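Local structure of putative surface-anchored fimbrial subunit (3HR6) at residues 337-342 against 391-396. The protein forms the shaft of the Corynebacterium diphtheriae pilus as its major pilin, built of tandem Ig-like modules stabilised by isopeptide and disulfide bonds, and probably serves in cell adhesion. Residues are numbered along the deposited sequence; the frame is centred on the assembly and turned at random.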
# COMPACT_ATOMS: atom_id res chain seq x y z
N GLY A 337 -14.63 14.64 35.03
CA GLY A 337 -15.25 13.31 35.21
C GLY A 337 -16.70 13.24 34.79
O GLY A 337 -17.28 12.16 34.75
N SER A 338 -17.28 14.39 34.45
CA SER A 338 -18.65 14.46 33.98
C SER A 338 -18.75 14.04 32.52
O SER A 338 -17.80 14.22 31.76
CB SER A 338 -19.20 15.87 34.13
OG SER A 338 -18.49 16.78 33.32
N LEU A 339 -19.90 13.52 32.14
CA LEU A 339 -20.16 13.14 30.74
C LEU A 339 -20.07 14.37 29.82
O LEU A 339 -20.51 15.45 30.16
CB LEU A 339 -21.52 12.45 30.58
CG LEU A 339 -21.75 11.08 31.24
CD1 LEU A 339 -23.18 10.66 31.09
CD2 LEU A 339 -20.83 10.02 30.65
N VAL A 340 -19.46 14.16 28.67
CA VAL A 340 -19.51 15.11 27.58
C VAL A 340 -20.99 15.44 27.30
O VAL A 340 -21.85 14.60 27.38
CB VAL A 340 -18.79 14.53 26.33
CG1 VAL A 340 -19.04 15.37 25.07
CG2 VAL A 340 -17.26 14.45 26.60
N LYS A 341 -21.28 16.71 27.01
CA LYS A 341 -22.65 17.13 26.70
C LYS A 341 -23.25 16.26 25.59
O LYS A 341 -22.62 16.03 24.56
CB LYS A 341 -22.65 18.61 26.28
CG LYS A 341 -24.02 19.16 25.86
CD LYS A 341 -23.97 20.68 25.63
CE LYS A 341 -25.24 21.16 24.94
NZ LYS A 341 -26.46 20.94 25.78
N SER A 342 -24.47 15.77 25.82
CA SER A 342 -25.20 14.95 24.83
C SER A 342 -24.44 13.71 24.37
O SER A 342 -24.68 13.21 23.27
CB SER A 342 -25.61 15.77 23.60
OG SER A 342 -26.30 16.95 24.00
N GLU A 391 -11.42 11.68 28.15
CA GLU A 391 -11.23 10.26 28.44
C GLU A 391 -12.50 9.49 28.17
O GLU A 391 -13.59 10.05 28.13
CB GLU A 391 -10.85 10.01 29.94
CG GLU A 391 -9.66 10.78 30.49
CD GLU A 391 -8.28 10.38 29.97
OE1 GLU A 391 -8.12 9.37 29.23
OE2 GLU A 391 -7.32 11.11 30.32
N PHE A 392 -12.34 8.17 28.06
CA PHE A 392 -13.46 7.28 28.14
C PHE A 392 -13.93 7.11 29.58
O PHE A 392 -13.18 7.31 30.58
CB PHE A 392 -13.10 5.89 27.57
CG PHE A 392 -12.81 5.88 26.11
CD1 PHE A 392 -13.83 5.90 25.15
CD2 PHE A 392 -11.49 5.86 25.66
CE1 PHE A 392 -13.54 5.90 23.81
CE2 PHE A 392 -11.20 5.86 24.32
CZ PHE A 392 -12.22 5.88 23.37
N CYS A 393 -15.20 6.76 29.70
CA CYS A 393 -15.73 6.42 31.02
C CYS A 393 -16.86 5.45 30.91
O CYS A 393 -17.50 5.36 29.89
CB CYS A 393 -16.12 7.66 31.81
SG CYS A 393 -17.25 8.72 30.82
N LEU A 394 -17.10 4.71 31.98
CA LEU A 394 -18.17 3.74 31.99
C LEU A 394 -19.29 4.22 32.90
O LEU A 394 -19.02 4.72 34.00
CB LEU A 394 -17.64 2.42 32.52
CG LEU A 394 -16.65 1.66 31.63
CD1 LEU A 394 -15.89 0.56 32.50
CD2 LEU A 394 -17.35 1.07 30.40
N VAL A 395 -20.51 4.04 32.45
CA VAL A 395 -21.69 4.34 33.28
C VAL A 395 -22.39 3.02 33.55
O VAL A 395 -22.77 2.28 32.62
CB VAL A 395 -22.65 5.32 32.58
CG1 VAL A 395 -24.01 5.40 33.35
CG2 VAL A 395 -22.03 6.69 32.43
N GLU A 396 -22.60 2.73 34.83
CA GLU A 396 -23.34 1.56 35.22
C GLU A 396 -24.83 1.83 35.13
O GLU A 396 -25.35 2.68 35.87
CB GLU A 396 -23.00 1.14 36.64
CG GLU A 396 -23.61 -0.20 36.99
CD GLU A 396 -23.17 -0.71 38.32
OE1 GLU A 396 -23.31 -0.00 39.34
OE2 GLU A 396 -22.74 -1.87 38.35
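Beside the disulfide of the C-terminal Ig-like module, Leu339 folds down onto Cys393 and Val395, two residues on the same face of strand 391-398. Leu339 belongs to the loop that leaves strand 327-333, and its CD2 methyl makes the closest approaches, 3.8 Å from Cys393 SG and 4.0 Å from Val395 CG2, with CD1 a looser neighbour of the same valine methyl. No hydrogen bond joins the two segments, whose closest CA atoms, those of Leu339 and Cys393, are still 8.1 Å apart, so side chains alone span the gap. The CA-CB bond of Leu339 does not aim at the strand; with CG anti to the carbonyl carbon (chi1 -66°), the branched end swings over to it, crossing the Val395 side chain at about a right angle. Leucine suits this place because its forked tip can drop a methyl onto sulfur and valine together from an otherwise exposed loop. Cys393 and Val395 both point toward the loop, whereas Leu394 between them turns away and packs on Leu364 of strand 361-375, in the interior of the module. Cys393 SG is bonded to Cys333 at the end of the adjacent antiparallel strand 327-333, a covalent link running diagonally between the two strands, since Cys393 pairs through its backbone with His331 and Cys333 with Glu391; Leu339 lies against this bridge from outside. His331, on that same strand, touches all three contacting side chains and extends the patch. The loop is tied back to its parent strand by a backbone hydrogen bond between Val340 and Arg332. In Val395, the beta-branched residue that fits an extended strand, CG1 stands anti to the backbone N (chi1 169°), which leaves CG2 as the methyl facing Leu339 CD2.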